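Local coordinates for arsenate Reductase (Corynebacterium glutamicum, PDB 3T38), which probably reduces arsenate to arsenite with thioredoxin as redox partner, using a low molecular weight tyrosine phosphatase fold, at residues V81-F86 with E111-G116. Sequence-based numbering, arbitrary orientation.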
loop_
_atom_site.group_PDB
_atom_site.type_symbol
_atom_site.label_atom_id
_atom_site.label_comp_id
_atom_site.label_asym_id
_atom_site.label_seq_id
_atom_site.Cartn_x
_atom_site.Cartn_y
_atom_site.Cartn_z
ATOM N N VAL A 81 -25.067 -3.124 -7.074
ATOM C CA VAL A 81 -25.610 -1.866 -6.586
ATOM C C VAL A 81 -24.533 -0.793 -6.843
ATOM O O VAL A 81 -23.375 -1.130 -7.071
ATOM C CB VAL A 81 -25.972 -2.029 -5.064
ATOM C CG1 VAL A 81 -27.162 -3.036 -4.901
ATOM C CG2 VAL A 81 -24.772 -2.540 -4.266
ATOM N N PRO A 82 -24.905 0.491 -6.834
ATOM C CA PRO A 82 -23.897 1.572 -6.866
ATOM C C PRO A 82 -22.820 1.383 -5.828
ATOM O O PRO A 82 -23.100 0.939 -4.725
ATOM C CB PRO A 82 -24.705 2.834 -6.525
ATOM C CG PRO A 82 -26.128 2.486 -6.991
ATOM C CD PRO A 82 -26.287 1.002 -6.749
ATOM N N GLN A 83 -21.606 1.740 -6.197
ATOM C CA GLN A 83 -20.406 1.552 -5.399
ATOM C C GLN A 83 -19.837 2.936 -5.117
ATOM O O GLN A 83 -19.546 3.701 -6.028
ATOM C CB GLN A 83 -19.422 0.751 -6.199
ATOM C CG GLN A 83 -20.038 -0.541 -6.950
ATOM C CD GLN A 83 -19.981 -1.793 -6.059
ATOM O OE1 GLN A 83 -18.930 -2.117 -5.498
ATOM N NE2 GLN A 83 -21.090 -2.468 -5.908
ATOM N N VAL A 84 -19.677 3.287 -3.847
ATOM C CA VAL A 84 -19.209 4.628 -3.479
ATOM C C VAL A 84 -17.954 4.529 -2.630
ATOM O O VAL A 84 -17.835 3.614 -1.787
ATOM C CB VAL A 84 -20.291 5.326 -2.702
ATOM C CG1 VAL A 84 -19.862 6.720 -2.257
ATOM C CG2 VAL A 84 -21.614 5.355 -3.519
ATOM N N LEU A 85 -17.001 5.451 -2.863
ATOM C CA LEU A 85 -15.780 5.477 -2.151
ATOM C C LEU A 85 -15.518 6.880 -1.553
ATOM O O LEU A 85 -15.569 7.882 -2.277
ATOM C CB LEU A 85 -14.641 5.090 -3.101
ATOM C CG LEU A 85 -13.242 5.326 -2.473
ATOM C CD1 LEU A 85 -12.860 4.318 -1.385
ATOM C CD2 LEU A 85 -12.139 5.414 -3.466
ATOM N N PHE A 86 -15.196 6.943 -0.253
ATOM C CA PHE A 86 -14.773 8.209 0.396
ATOM C C PHE A 86 -13.289 8.120 0.737
ATOM O O PHE A 86 -12.826 7.056 1.161
ATOM C CB PHE A 86 -15.588 8.516 1.667
ATOM C CG PHE A 86 -17.067 8.615 1.407
ATOM C CD1 PHE A 86 -17.884 7.449 1.439
ATOM C CD2 PHE A 86 -17.645 9.840 1.043
ATOM C CE1 PHE A 86 -19.281 7.539 1.169
ATOM C CE2 PHE A 86 -19.055 9.940 0.775
ATOM C CZ PHE A 86 -19.855 8.801 0.815
ATOM N N GLU A 111 -22.897 -0.276 -2.065
ATOM C CA GLU A 111 -21.684 -0.729 -1.434
ATOM C C GLU A 111 -20.801 0.478 -1.122
ATOM O O GLU A 111 -20.442 1.203 -2.004
ATOM C CB GLU A 111 -20.947 -1.758 -2.298
ATOM C CG GLU A 111 -21.857 -2.932 -2.647
ATOM C CD GLU A 111 -21.104 -4.263 -2.701
ATOM O OE1 GLU A 111 -20.393 -4.578 -1.707
ATOM O OE2 GLU A 111 -21.218 -4.968 -3.735
ATOM N N VAL A 112 -20.462 0.702 0.138
ATOM C CA VAL A 112 -19.711 1.928 0.471
ATOM C C VAL A 112 -18.324 1.530 0.957
ATOM O O VAL A 112 -18.211 0.614 1.744
ATOM C CB VAL A 112 -20.433 2.765 1.550
ATOM C CG1 VAL A 112 -19.839 4.242 1.592
ATOM C CG2 VAL A 112 -21.979 2.857 1.276
ATOM N N ARG A 113 -17.273 2.267 0.539
ATOM C CA ARG A 113 -15.904 2.035 0.973
ATOM C C ARG A 113 -15.262 3.294 1.418
ATOM O O ARG A 113 -15.665 4.405 1.011
ATOM C CB ARG A 113 -15.115 1.491 -0.170
ATOM C CG ARG A 113 -15.803 0.309 -0.767
ATOM C CD ARG A 113 -14.870 -0.481 -1.662
ATOM N NE ARG A 113 -15.427 -1.788 -2.055
ATOM C CZ ARG A 113 -16.225 -1.997 -3.098
ATOM N NH1 ARG A 113 -16.678 -0.970 -3.818
ATOM N NH2 ARG A 113 -16.621 -3.245 -3.402
ATOM N N SER A 114 -14.246 3.151 2.268
ATOM C CA SER A 114 -13.378 4.310 2.553
ATOM C C SER A 114 -11.878 3.983 2.538
ATOM O O SER A 114 -11.500 2.826 2.563
ATOM C CB SER A 114 -13.751 4.934 3.909
ATOM O OG SER A 114 -13.687 3.992 4.989
ATOM N N ALA A 115 -11.012 5.015 2.505
ATOM C CA ALA A 115 -9.593 4.755 2.507
ATOM C C ALA A 115 -8.876 6.035 2.778
ATOM O O ALA A 115 -9.504 7.100 2.753
ATOM C CB ALA A 115 -9.125 4.076 1.136
ATOM N N GLY A 116 -7.572 5.912 3.052
ATOM C CA GLY A 116 -6.747 7.040 3.407
ATOM C C GLY A 116 -5.506 7.068 2.542
ATOM O O GLY A 116 -5.090 6.023 2.005
HETATM O O HOH W 1 -16.430 1.938 -3.655
#
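Q83 reaches across to both E111 and R113 on the neighbouring strand. Strands 83-88 and 111-116 run parallel and are joined by helix 94-106, a beta-alpha-beta crossover of the low molecular weight tyrosine phosphatase fold. Their backbones pair from P82 O, which accepts E111 N, to F86 O, which takes a weak bond from A115 N. Between these, V84 N binds E111 O, V84 O receives R113 N at 2.7 Å, and F86 N binds R113 O.

The close apolar contact is on the face under helix 94-106. F86 CE1 meets V112 CG1 at 3.4 Å, and this methyl sits at the ring edge, in the ring plane. A98 of the helix touches F86, and S99 and S103 touch V112.

The other face carries Q83, L85, E111 and R113, and is polar toward its Q83 end. The Q83 chain turns about CB-CG (chi2 -90°), which lays its amide alongside E111. Q83 OE1 accepts R113 NH1 at 3.0 Å, close to the guanidinium plane, and a weaker bond from NH2. Q83 NE2 is held by V81 O at 2.9 Å, while its straight bond to E111 OE2 is long, 3.3 Å, and weak. H68 is the stronger partner of that carboxylate oxygen. A water bridges R113 NH1 and V84 O, weakly on the V84 side. The contact opens toward solvent at V81 and E111, although V81 CG2 still touches E111 CG at 3.4 Å.

The amide bridges the two charged groups, firmly to R113 and only weakly to E111. R113 is a buried residue; the Q83 carbonyl and the water meet its N-H groups, and D65, a long and weak ion-pair partner, would offset part of its charge. The R113 bonds to OE1 and the V81 bond to NE2 together would set which way the amide is turned.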